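Local coordinates for protein putative esterase/lipase/thioesterase (Silicibacter sp., PDB 2PBL) that probably hydrolyses ester or thioester bonds, as an alpha/beta-hydrolase-fold enzyme whose exact substrate is not established, at residues I131-H136 with A158-V163; N162-S167 with V257-A262; D171-L176 with S195-Q200. All coordinates share one frame; numbering follows the deposited sequence.

Contact 1. Residues I131-H136 with A158-V163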
ATOM      1  N   ILE A 131      -5.681  11.629  -8.299  1.00 13.19           N
ATOM      2  CA  ILE A 131      -5.078  10.384  -7.909  1.00 13.15           C
ATOM      3  C   ILE A 131      -5.236  10.205  -6.397  1.00 11.98           C
ATOM      4  O   ILE A 131      -5.001  11.141  -5.639  1.00 10.99           O
ATOM      5  CB  ILE A 131      -3.574  10.399  -8.229  1.00 13.74           C
ATOM      6  CG1 ILE A 131      -3.383  10.575  -9.738  1.00 14.61           C
ATOM      7  CG2 ILE A 131      -2.925   9.121  -7.640  1.00 12.08           C
ATOM      8  CD1 ILE A 131      -1.949  10.709 -10.200  1.00 14.13           C
ATOM      9  N   VAL A 132      -5.652   9.001  -6.000  1.00 11.74           N
ATOM     10  CA  VAL A 132      -5.740   8.614  -4.586  1.00 12.43           C
ATOM     11  C   VAL A 132      -4.890   7.347  -4.414  1.00 13.48           C
ATOM     12  O   VAL A 132      -4.863   6.464  -5.279  1.00  9.93           O
ATOM     13  CB  VAL A 132      -7.181   8.483  -4.035  1.00 13.69           C
ATOM     14  CG1 VAL A 132      -7.894   9.871  -4.012  1.00 13.43           C
ATOM     15  CG2 VAL A 132      -8.020   7.399  -4.796  1.00 10.73           C
ATOM     16  N   LEU A 133      -4.196   7.288  -3.283  1.00 11.87           N
ATOM     17  CA  LEU A 133      -3.292   6.222  -2.966  1.00 10.75           C
ATOM     18  C   LEU A 133      -3.688   5.535  -1.695  1.00 12.08           C
ATOM     19  O   LEU A 133      -3.996   6.205  -0.717  1.00  9.41           O
ATOM     20  CB  LEU A 133      -1.877   6.797  -2.741  1.00 12.72           C
ATOM     21  CG  LEU A 133      -1.169   7.527  -3.904  1.00 12.14           C
ATOM     22  CD1 LEU A 133       0.256   7.907  -3.535  1.00 19.45           C
ATOM     23  CD2 LEU A 133      -1.236   6.704  -5.194  1.00 17.33           C
ATOM     24  N   ALA A 134      -3.668   4.202  -1.700  1.00 12.72           N
ATOM     25  CA  ALA A 134      -3.767   3.461  -0.441  1.00 11.84           C
ATOM     26  C   ALA A 134      -2.806   2.291  -0.538  1.00 12.43           C
ATOM     27  O   ALA A 134      -2.463   1.835  -1.624  1.00 12.92           O
ATOM     28  CB  ALA A 134      -5.172   2.978  -0.144  1.00 10.96           C
ATOM     29  N   GLY A 135      -2.383   1.818   0.603  1.00  9.76           N
ATOM     30  CA  GLY A 135      -1.416   0.734   0.654  1.00 12.21           C
ATOM     31  C   GLY A 135      -1.380   0.133   2.044  1.00 14.13           C
ATOM     32  O   GLY A 135      -1.545   0.842   3.051  1.00 12.93           O
ATOM     33  N   HIS A 136      -1.148  -1.177   2.079  1.00 12.55           N
ATOM     34  CA  HIS A 136      -1.214  -1.934   3.311  1.00 13.60           C
ATOM     35  C   HIS A 136       0.140  -2.388   3.819  1.00 14.41           C
ATOM     36  O   HIS A 136       0.908  -3.016   3.069  1.00 17.26           O
ATOM     37  CB  HIS A 136      -2.140  -3.125   3.034  1.00 15.31           C
ATOM     38  CG  HIS A 136      -2.287  -4.089   4.172  1.00 11.95           C
ATOM     39  ND1 HIS A 136      -2.094  -5.441   4.012  1.00 17.81           N
ATOM     40  CD2 HIS A 136      -2.631  -3.903   5.465  1.00 15.47           C
ATOM     41  CE1 HIS A 136      -2.308  -6.052   5.163  1.00 20.10           C
ATOM     42  NE2 HIS A 136      -2.609  -5.142   6.070  1.00 17.31           N
ATOM     43  N   ALA A 158       1.258  16.613  -7.966  1.00  8.36           N
ATOM     44  CA  ALA A 158       0.283  17.723  -7.903  1.00 11.69           C
ATOM     45  C   ALA A 158      -1.140  17.242  -7.916  1.00 10.33           C
ATOM     46  O   ALA A 158      -2.028  17.910  -7.374  1.00 10.90           O
ATOM     47  CB  ALA A 158       0.492  18.689  -9.032  1.00 12.87           C
ATOM     48  N   ARG A 159      -1.330  16.055  -8.510  1.00 10.10           N
ATOM     49  CA  ARG A 159      -2.661  15.436  -8.680  1.00  8.59           C
ATOM     50  C   ARG A 159      -3.075  14.563  -7.525  1.00 11.63           C
ATOM     51  O   ARG A 159      -4.261  14.150  -7.454  1.00  9.96           O
ATOM     52  CB  ARG A 159      -2.667  14.582  -9.919  1.00  9.89           C
ATOM     53  CG  ARG A 159      -2.560  15.339 -11.250  1.00 10.54           C
ATOM     54  CD  ARG A 159      -2.210  14.407 -12.364  1.00 12.19           C
ATOM     55  NE  ARG A 159      -3.264  13.413 -12.601  1.00 16.53           N
ATOM     56  CZ  ARG A 159      -3.155  12.416 -13.457  1.00 18.19           C
ATOM     57  NH1 ARG A 159      -2.082  12.278 -14.201  1.00 20.42           N
ATOM     58  NH2 ARG A 159      -4.145  11.559 -13.610  1.00 17.74           N
ATOM     59  N   ILE A 160      -2.148  14.278  -6.589  1.00 10.40           N
ATOM     60  CA  ILE A 160      -2.545  13.373  -5.496  1.00 12.45           C
ATOM     61  C   ILE A 160      -3.491  14.129  -4.561  1.00 13.73           C
ATOM     62  O   ILE A 160      -3.137  15.174  -3.993  1.00 17.73           O
ATOM     63  CB  ILE A 160      -1.365  12.829  -4.723  1.00 11.87           C
ATOM     64  CG1 ILE A 160      -0.501  11.942  -5.614  1.00 14.30           C
ATOM     65  CG2 ILE A 160      -1.825  12.007  -3.487  1.00 12.27           C
ATOM     66  CD1 ILE A 160       0.816  11.572  -4.939  1.00 19.87           C
ATOM     67  N   ARG A 161      -4.673  13.552  -4.358  1.00 11.94           N
ATOM     68  CA  ARG A 161      -5.723  14.156  -3.545  1.00 12.00           C
ATOM     69  C   ARG A 161      -5.748  13.616  -2.129  1.00 13.47           C
ATOM     70  O   ARG A 161      -5.836  14.379  -1.180  1.00 13.28           O
ATOM     71  CB  ARG A 161      -7.086  13.963  -4.237  1.00 13.77           C
ATOM     72  CG  ARG A 161      -8.276  14.416  -3.441  1.00  7.91           C
ATOM     73  CD  ARG A 161      -9.527  14.537  -4.243  1.00 13.91           C
ATOM     74  NE  ARG A 161     -10.695  14.813  -3.397  1.00 15.13           N
ATOM     75  CZ  ARG A 161     -11.015  16.032  -2.961  1.00 15.07           C
ATOM     76  NH1 ARG A 161     -10.238  17.075  -3.215  1.00 17.16           N
ATOM     77  NH2 ARG A 161     -12.077  16.198  -2.195  1.00 17.68           N
ATOM     78  N   ASN A 162      -5.669  12.300  -2.004  1.00 12.90           N
ATOM     79  CA  ASN A 162      -5.749  11.605  -0.705  1.00 11.73           C
ATOM     80  C   ASN A 162      -4.690  10.509  -0.668  1.00 10.88           C
ATOM     81  O   ASN A 162      -4.405   9.836  -1.687  1.00 10.27           O
ATOM     82  CB  ASN A 162      -7.098  10.848  -0.497  1.00 16.01           C
ATOM     83  CG  ASN A 162      -8.359  11.707  -0.628  1.00  6.24           C
ATOM     84  OD1 ASN A 162      -8.402  12.805  -0.145  1.00  7.55           O
ATOM     85  ND2 ASN A 162      -9.491  11.132  -1.264  1.00  9.20           N
ATOM     86  N   VAL A 163      -4.114  10.302   0.514  1.00 10.57           N
ATOM     87  CA  VAL A 163      -3.214   9.180   0.766  1.00 10.88           C
ATOM     88  C   VAL A 163      -3.686   8.513   2.057  1.00 10.90           C
ATOM     89  O   VAL A 163      -3.726   9.166   3.120  1.00 11.03           O
ATOM     90  CB  VAL A 163      -1.714   9.555   0.875  1.00 10.27           C
ATOM     91  CG1 VAL A 163      -0.921   8.279   1.107  1.00 13.64           C
ATOM     92  CG2 VAL A 163      -1.244  10.225  -0.387  1.00 13.47           C
TER

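Contact 2. Residues N162-S167 with V257-A262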
ATOM      1  N   ASN A 162      -5.669  12.300  -2.004  1.00 12.90           N
ATOM      2  CA  ASN A 162      -5.749  11.605  -0.705  1.00 11.73           C
ATOM      3  C   ASN A 162      -4.690  10.509  -0.668  1.00 10.88           C
ATOM      4  O   ASN A 162      -4.405   9.836  -1.687  1.00 10.27           O
ATOM      5  CB  ASN A 162      -7.098  10.848  -0.497  1.00 16.01           C
ATOM      6  CG  ASN A 162      -8.359  11.707  -0.628  1.00  6.24           C
ATOM      7  OD1 ASN A 162      -8.402  12.805  -0.145  1.00  7.55           O
ATOM      8  ND2 ASN A 162      -9.491  11.132  -1.264  1.00  9.20           N
ATOM      9  N   VAL A 163      -4.114  10.302   0.514  1.00 10.57           N
ATOM     10  CA  VAL A 163      -3.214   9.180   0.766  1.00 10.88           C
ATOM     11  C   VAL A 163      -3.686   8.513   2.057  1.00 10.90           C
ATOM     12  O   VAL A 163      -3.726   9.166   3.120  1.00 11.03           O
ATOM     13  CB  VAL A 163      -1.714   9.555   0.875  1.00 10.27           C
ATOM     14  CG1 VAL A 163      -0.921   8.279   1.107  1.00 13.64           C
ATOM     15  CG2 VAL A 163      -1.244  10.225  -0.387  1.00 13.47           C
ATOM     16  N   VAL A 164      -3.989   7.210   1.948  1.00 11.92           N
ATOM     17  CA  VAL A 164      -4.513   6.383   3.063  1.00  9.82           C
ATOM     18  C   VAL A 164      -3.648   5.147   3.257  1.00 12.60           C
ATOM     19  O   VAL A 164      -3.912   4.080   2.669  1.00  8.51           O
ATOM     20  CB  VAL A 164      -6.005   5.969   2.867  1.00 11.50           C
ATOM     21  CG1 VAL A 164      -6.537   5.225   4.111  1.00 13.06           C
ATOM     22  CG2 VAL A 164      -6.848   7.189   2.586  1.00 10.60           C
ATOM     23  N   PRO A 165      -2.596   5.274   4.086  1.00  9.09           N
ATOM     24  CA  PRO A 165      -1.731   4.140   4.451  1.00 11.61           C
ATOM     25  C   PRO A 165      -2.438   3.333   5.503  1.00 11.07           C
ATOM     26  O   PRO A 165      -2.858   3.887   6.530  1.00 11.80           O
ATOM     27  CB  PRO A 165      -0.524   4.830   5.106  1.00  8.71           C
ATOM     28  CG  PRO A 165      -0.628   6.263   4.722  1.00 15.25           C
ATOM     29  CD  PRO A 165      -2.061   6.523   4.689  1.00 12.27           C
ATOM     30  N   ILE A 166      -2.677   2.067   5.186  1.00 14.76           N
ATOM     31  CA  ILE A 166      -3.425   1.198   6.023  1.00 10.96           C
ATOM     32  C   ILE A 166      -2.391   0.358   6.782  1.00 14.30           C
ATOM     33  O   ILE A 166      -1.622  -0.402   6.173  1.00 13.69           O
ATOM     34  CB  ILE A 166      -4.331   0.301   5.177  1.00 12.63           C
ATOM     35  CG1 ILE A 166      -5.267   1.149   4.275  1.00  7.02           C
ATOM     36  CG2 ILE A 166      -5.094  -0.614   6.093  1.00 12.37           C
ATOM     37  CD1 ILE A 166      -5.973   0.289   3.096  1.00 13.69           C
ATOM     38  N   SER A 167      -2.350   0.517   8.101  1.00 13.62           N
ATOM     39  CA  SER A 167      -1.415  -0.223   8.936  1.00 14.80           C
ATOM     40  C   SER A 167       0.013  -0.061   8.406  1.00 15.31           C
ATOM     41  O   SER A 167       0.736  -1.041   8.190  1.00 14.94           O
ATOM     42  CB  SER A 167      -1.830  -1.684   8.963  1.00 13.22           C
ATOM     43  OG  SER A 167      -3.242  -1.790   9.188  1.00 23.26           O
ATOM     44  N   VAL A 257     -13.451   2.868   1.971  1.00 17.34           N
ATOM     45  CA  VAL A 257     -13.630   3.339   0.573  1.00 16.67           C
ATOM     46  C   VAL A 257     -13.980   4.831   0.544  1.00 14.87           C
ATOM     47  O   VAL A 257     -13.505   5.585  -0.323  1.00 14.86           O
ATOM     48  CB  VAL A 257     -14.655   2.516  -0.208  1.00 16.50           C
ATOM     49  CG1 VAL A 257     -15.010   3.197  -1.516  1.00 19.63           C
ATOM     50  CG2 VAL A 257     -14.083   1.163  -0.503  1.00 15.76           C
ATOM     51  N   ALA A 258     -14.780   5.268   1.510  1.00 15.19           N
ATOM     52  CA  ALA A 258     -15.197   6.664   1.565  1.00 16.36           C
ATOM     53  C   ALA A 258     -14.019   7.648   1.782  1.00 16.17           C
ATOM     54  O   ALA A 258     -13.944   8.700   1.084  1.00 14.56           O
ATOM     55  CB  ALA A 258     -16.270   6.849   2.627  1.00 15.95           C
ATOM     56  N   VAL A 259     -13.117   7.335   2.718  0.50 14.28           N
ATOM     57  CA  VAL A 259     -11.982   8.234   3.008  0.50 14.44           C
ATOM     58  C   VAL A 259     -10.921   8.255   1.870  0.50 12.63           C
ATOM     59  O   VAL A 259     -10.262   9.278   1.628  0.50 16.24           O
ATOM     60  CB  VAL A 259     -11.347   7.951   4.391  0.50 12.45           C
ATOM     61  CG1 VAL A 259     -10.557   6.671   4.413  0.50  9.14           C
ATOM     62  CG2 VAL A 259     -10.462   9.103   4.806  0.50 14.00           C
ATOM     63  N   ILE A 260     -10.749   7.117   1.212  1.00 13.99           N
ATOM     64  CA  ILE A 260      -9.915   7.013   0.041  1.00 13.82           C
ATOM     65  C   ILE A 260     -10.449   7.829  -1.131  1.00 11.68           C
ATOM     66  O   ILE A 260      -9.668   8.467  -1.826  1.00 11.76           O
ATOM     67  CB  ILE A 260      -9.765   5.542  -0.399  1.00 16.01           C
ATOM     68  CG1 ILE A 260      -8.922   4.779   0.627  1.00 15.97           C
ATOM     69  CG2 ILE A 260      -9.112   5.442  -1.766  1.00 18.41           C
ATOM     70  CD1 ILE A 260      -8.990   3.275   0.440  1.00 13.09           C
ATOM     71  N   THR A 261     -11.754   7.777  -1.382  1.00 13.05           N
ATOM     72  CA  THR A 261     -12.357   8.507  -2.509  1.00 13.16           C
ATOM     73  C   THR A 261     -12.904   9.920  -2.156  1.00 14.71           C
ATOM     74  O   THR A 261     -13.467  10.586  -3.026  1.00 16.59           O
ATOM     75  CB  THR A 261     -13.453   7.668  -3.157  1.00 13.74           C
ATOM     76  OG1 THR A 261     -14.518   7.424  -2.197  1.00 13.62           O
ATOM     77  CG2 THR A 261     -12.883   6.351  -3.650  1.00 14.42           C
ATOM     78  N   ALA A 262     -12.688  10.420  -0.931  1.00 15.53           N
ATOM     79  CA  ALA A 262     -13.294  11.693  -0.504  1.00 16.67           C
ATOM     80  C   ALA A 262     -12.785  12.951  -1.223  1.00 20.19           C
ATOM     81  O   ALA A 262     -11.611  12.899  -1.626  1.00 18.96           O
ATOM     82  CB  ALA A 262     -13.143  11.878   0.968  1.00 18.52           C
ATOM     83  OXT ALA A 262     -13.514  14.022  -1.350  1.00 18.02           O
TER
HETATM   84  O   HOH W   1      -9.652  11.635   2.485  1.00 16.43           O

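Contact 3. Residues D171-L176 with S195-Q200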
ATOM      1  N   ASP A 171       8.338   4.144  10.570  1.00 15.31           N
ATOM      2  CA  ASP A 171       9.647   4.298  11.118  1.00 18.00           C
ATOM      3  C   ASP A 171      10.258   2.935  10.908  1.00 17.31           C
ATOM      4  O   ASP A 171       9.772   1.918  11.459  1.00 16.81           O
ATOM      5  CB  ASP A 171       9.524   4.668  12.591  1.00 17.47           C
ATOM      6  CG  ASP A 171      10.870   4.999  13.228  1.00 19.99           C
ATOM      7  OD1 ASP A 171      11.928   4.712  12.635  1.00 16.25           O
ATOM      8  OD2 ASP A 171      10.847   5.533  14.338  1.00 24.80           O
ATOM      9  N   LEU A 172      11.253   2.869  10.030  1.00 16.46           N
ATOM     10  CA  LEU A 172      11.901   1.595   9.791  1.00 16.23           C
ATOM     11  C   LEU A 172      13.022   1.242  10.782  1.00 14.73           C
ATOM     12  O   LEU A 172      13.513   0.125  10.748  1.00 18.02           O
ATOM     13  CB  LEU A 172      12.439   1.551   8.369  1.00 19.27           C
ATOM     14  CG  LEU A 172      11.414   1.856   7.256  1.00 16.26           C
ATOM     15  CD1 LEU A 172      12.064   1.507   5.871  1.00 22.22           C
ATOM     16  CD2 LEU A 172      10.108   1.131   7.416  1.00 23.84           C
ATOM     17  N   ARG A 173      13.415   2.159  11.644  1.00 17.23           N
ATOM     18  CA  ARG A 173      14.517   1.882  12.589  1.00 18.50           C
ATOM     19  C   ARG A 173      14.319   0.623  13.441  1.00 19.76           C
ATOM     20  O   ARG A 173      15.237  -0.175  13.597  1.00 21.33           O
ATOM     21  CB  ARG A 173      14.736   3.045  13.520  1.00 19.88           C
ATOM     22  CG  ARG A 173      15.312   4.328  12.898  1.00 20.24           C
ATOM     23  CD  ARG A 173      15.021   5.400  13.942  1.00 31.68           C
ATOM     24  NE  ARG A 173      15.453   6.732  13.589  1.00 39.09           N
ATOM     25  CZ  ARG A 173      14.664   7.773  13.292  1.00 47.95           C
ATOM     26  NH1 ARG A 173      15.247   8.928  13.000  1.00 51.89           N
ATOM     27  NH2 ARG A 173      13.325   7.702  13.291  1.00 44.78           N
ATOM     28  N   PRO A 174      13.116   0.416  13.977  1.00 19.52           N
ATOM     29  CA  PRO A 174      12.970  -0.799  14.797  1.00 19.62           C
ATOM     30  C   PRO A 174      13.113  -2.097  14.016  1.00 19.29           C
ATOM     31  O   PRO A 174      13.338  -3.139  14.621  1.00 20.60           O
ATOM     32  CB  PRO A 174      11.545  -0.670  15.369  1.00 20.08           C
ATOM     33  CG  PRO A 174      11.139   0.724  15.119  1.00 19.47           C
ATOM     34  CD  PRO A 174      11.864   1.185  13.922  1.00 20.87           C
ATOM     35  N   LEU A 175      12.996  -2.056  12.675  1.00 16.85           N
ATOM     36  CA  LEU A 175      13.182  -3.258  11.881  1.00 18.22           C
ATOM     37  C   LEU A 175      14.620  -3.745  11.856  1.00 15.82           C
ATOM     38  O   LEU A 175      14.858  -4.896  11.491  1.00 18.67           O
ATOM     39  CB  LEU A 175      12.684  -3.089  10.449  1.00 17.26           C
ATOM     40  CG  LEU A 175      11.236  -2.676  10.316  1.00 17.21           C
ATOM     41  CD1 LEU A 175      10.925  -2.561   8.851  1.00 24.86           C
ATOM     42  CD2 LEU A 175      10.328  -3.711  10.997  1.00 18.05           C
ATOM     43  N   LEU A 176      15.559  -2.874  12.250  1.00 18.82           N
ATOM     44  CA  LEU A 176      16.978  -3.219  12.365  1.00 21.20           C
ATOM     45  C   LEU A 176      17.157  -4.230  13.489  1.00 23.24           C
ATOM     46  O   LEU A 176      18.136  -4.961  13.534  1.00 22.40           O
ATOM     47  CB  LEU A 176      17.817  -1.974  12.651  1.00 21.39           C
ATOM     48  CG  LEU A 176      17.683  -0.807  11.657  1.00 29.89           C
ATOM     49  CD1 LEU A 176      18.689   0.267  12.005  1.00 34.07           C
ATOM     50  CD2 LEU A 176      17.822  -1.229  10.209  1.00 24.68           C
ATOM     51  N   SER A 195      12.255   6.246   6.074  1.00 14.57           N
ATOM     52  CA  SER A 195      11.193   6.351   7.044  1.00 13.23           C
ATOM     53  C   SER A 195      10.320   7.577   6.768  1.00 13.13           C
ATOM     54  O   SER A 195      10.787   8.692   6.808  1.00 13.59           O
ATOM     55  CB  SER A 195      11.745   6.462   8.469  1.00 15.37           C
ATOM     56  OG  SER A 195      12.502   5.315   8.814  1.00 14.83           O
ATOM     57  N   PRO A 196       9.034   7.362   6.496  1.00 11.93           N
ATOM     58  CA  PRO A 196       8.057   8.423   6.323  1.00 13.48           C
ATOM     59  C   PRO A 196       8.021   9.452   7.466  1.00 14.83           C
ATOM     60  O   PRO A 196       7.799  10.624   7.212  1.00 15.10           O
ATOM     61  CB  PRO A 196       6.751   7.619   6.225  1.00 11.65           C
ATOM     62  CG  PRO A 196       7.174   6.400   5.602  1.00 12.61           C
ATOM     63  CD  PRO A 196       8.425   6.055   6.193  1.00 13.45           C
ATOM     64  N   VAL A 197       8.265   9.041   8.716  1.00 17.18           N
ATOM     65  CA  VAL A 197       8.268  10.015   9.803  1.00 16.31           C
ATOM     66  C   VAL A 197       9.358  11.080   9.611  1.00 15.31           C
ATOM     67  O   VAL A 197       9.217  12.177  10.131  1.00 18.38           O
ATOM     68  CB  VAL A 197       8.431   9.399  11.222  1.00 19.13           C
ATOM     69  CG1 VAL A 197       7.312   8.522  11.536  1.00 18.30           C
ATOM     70  CG2 VAL A 197       9.780   8.690  11.374  1.00 16.47           C
ATOM     71  N   GLU A 198      10.390  10.767   8.828  1.00 15.42           N
ATOM     72  CA  GLU A 198      11.497  11.709   8.548  1.00 17.47           C
ATOM     73  C   GLU A 198      11.265  12.716   7.440  1.00 19.67           C
ATOM     74  O   GLU A 198      12.071  13.623   7.229  1.00 18.69           O
ATOM     75  CB  GLU A 198      12.744  10.906   8.197  1.00 19.10           C
ATOM     76  CG  GLU A 198      13.177  10.060   9.327  1.00 25.10           C
ATOM     77  CD  GLU A 198      13.567  10.878  10.550  1.00 33.08           C
ATOM     78  OE1 GLU A 198      14.410  11.787  10.403  1.00 33.36           O
ATOM     79  OE2 GLU A 198      13.016  10.595  11.640  1.00 35.61           O
HETATM   80  N   MSE A 199      10.171  12.547   6.704  1.00 17.26           N
HETATM   81  CA  MSE A 199       9.903  13.373   5.551  1.00 15.27           C
HETATM   82  C   MSE A 199       9.363  14.670   5.976  1.00 17.14           C
HETATM   83  O   MSE A 199       8.338  14.738   6.628  1.00 20.00           O
HETATM   84  CB  MSE A 199       8.927  12.665   4.618  1.00 13.44           C
HETATM   85  CG  MSE A 199       9.545  11.616   3.877  1.00 10.96           C
HETATM   86 SE   MSE A 199       8.064  10.451   3.097  0.75 12.14          SE
HETATM   87  CE  MSE A 199       6.923  11.752   2.176  1.00 19.30           C
ATOM     88  N   GLN A 200      10.073  15.721   5.601  1.00 20.70           N
ATOM     89  CA  GLN A 200       9.659  17.059   5.953  1.00 22.28           C
ATOM     90  C   GLN A 200       8.952  17.749   4.835  1.00 22.46           C
ATOM     91  O   GLN A 200       8.147  18.641   5.072  1.00 25.73           O
ATOM     92  CB  GLN A 200      10.877  17.842   6.402  1.00 23.82           C
ATOM     93  CG  GLN A 200      11.642  17.170   7.524  1.00 27.48           C
ATOM     94  CD  GLN A 200      10.778  16.909   8.754  1.00 40.85           C
ATOM     95  OE1 GLN A 200       9.736  17.560   8.969  1.00 47.81           O
ATOM     96  NE2 GLN A 200      11.196  15.933   9.565  1.00 47.93           N
TER

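Contact 1. Residues I131-H136 with A158-V163
Ile-131 and Leu-133 meet Arg-159, Ile-160 and Val-163 where two neighbouring parallel strands of the alpha/beta-hydrolase sheet, 131-136 and 160-166, begin side by side. Three backbone bonds join them: Ile-131 N to Arg-159 O, then Arg-161 N to Ile-131 O at 2.7 Å, and Leu-133 N to Asn-162 O at 3.0 Å. Arg-159 itself lies just before its strand. On the sheet face of Ile-131 and Leu-133, CD1 of Leu-133 packs 4.0 Å from CD1 of Ile-160, the two side chains crossing at about a right angle. The same methyl reaches CG2 of Val-163, and Val-143 of helix 138-145 covers both Leu-133 and Val-163. At the outer end, CD1 of Ile-131 sits 3.8 Å above the guanidinium plane of Arg-159, over its centre. The bend at chi3 (64°) sets NE of the arginine near CD1 of Ile-131, 3.8 Å away; NH1 donates to Ala-124 O, and NH2 to Ile-127 O and Gly-129 O. An alanine in place of Arg-159 would probably leave those carbonyls without these donors and take the guanidinium cover off CD1 of Ile-131. Strand 131-136 runs on through Gly-135, part of a probable GxSxG nucleophile elbow. On the other face, Val-132 and Asn-162 lie side by side and point the same way; ND2 of Asn-162, which is bonded to Ile-260 O and Ala-262 O, has CG1 of Val-132 3.4 Å away.

Contact 2. Residues N162-S167 with V257-A262
The C-terminal helix 255-261 of the alpha/beta-hydrolase fold packs here on an inner strand of the sheet, and Asn-162 and Val-164 are the strand residues that receive its last turn. Asn-162 spends its amide nitrogen twice: ND2 donates to Ile-260 O at 2.7 Å and to Ala-262 O at 2.8 Å. Both acceptors lie close to the plane of the amide, so each can take one of its two N-H groups. They are met differently, however. The bond to Ala-262 O falls in the carboxylate plane on a lone pair, while at Ile-260 O the donor stands 63° out of the carbonyl plane. This pair of bonds fixes the rotation of the amide and ties down the carboxylate that ends the chain, whose other oxygen, OXT, forms a salt bridge with Arg-161. A water adds a further link, giving a bond of 2.6 Å to Val-259 O and a weak one to Asn-162 OD1.

Beside this polar group the contact is apolar. CG2 of Val-164, anti to the carbonyl carbon, comes 3.7 Å from CG1 of Ile-260, and the two side chains cross at about a right angle. Within the helix, Val-257 O accepts Thr-261 N and Thr-261 OG1 from opposite faces of its plane, and the threonine hydroxyl is also bonded to Lys-92. Strand and helix run at 142° to each other, a helix layered against a mostly parallel sheet as in other alpha/beta hydrolases.

Contact 3. Residues D171-L176 with S195-Q200
Leu-172 and Arg-173 reach across to Ser-195 and Glu-198, joining two loop segments of the alpha/beta-hydrolase fold that flank its short helices 181-184 and 188-193. An Asx turn starts the first segment: OD1 of Asp-171 accepts Arg-173 N at 3.1 Å, met from above the carboxylate plane. The amide of Leu-172 finds its acceptor across the contact, in OG of Ser-195 at 3.0 Å and nearly straight (167°). That hydroxyl is also bonded to Ala-191 O, so it bridges helix 188-193 and the Asx turn. Asp-171 N is bonded to Gln-222 OE1, and Glu-198 N to Ser-195 O.

Arg-173 is the cation of a three-residue salt-bridge network. Its chain is extended from CG to NE, and NH2 lies between the two carboxylates. NH2 makes weak bonds to both oxygens of Asp-171, OD2 lying at the guanidinium edge. Both NH1 and NH2 reach OE2 of Glu-198, again weakly, and this carboxylate is turned 89° from the guanidinium plane. The arginine probably eases the repulsion between OD1 of Asp-171 and OE2 of Glu-198, 6.1 Å apart. CG2 of Val-197 comes obliquely to Arg-173 NH2, 4.1 Å away, and lies 4.2 Å from CB of Asp-171.

From the N terminus, the chain first builds strands 39-44, 52-56, 64-69 and 94-99, of which 64-69 neighbours strand 131-136, before contact 1 opens. Contact 1 closes the loop that carries helices 138-145 and 154-157 and returns the chain to strand 160-166. That strand also opens contact 2, which shares Asn-162 and Val-163 with contact 1 and closes about ninety residues later on the C-terminal helix. Contact 3 is nested inside this long loop: it joins the two ends of a helical excursion before the chain re-enters the sheet at strand 206-212. Contacts 1 and 2 touch, binding sheet to helix, whereas contact 3 lies about 20 Å away, centre to centre.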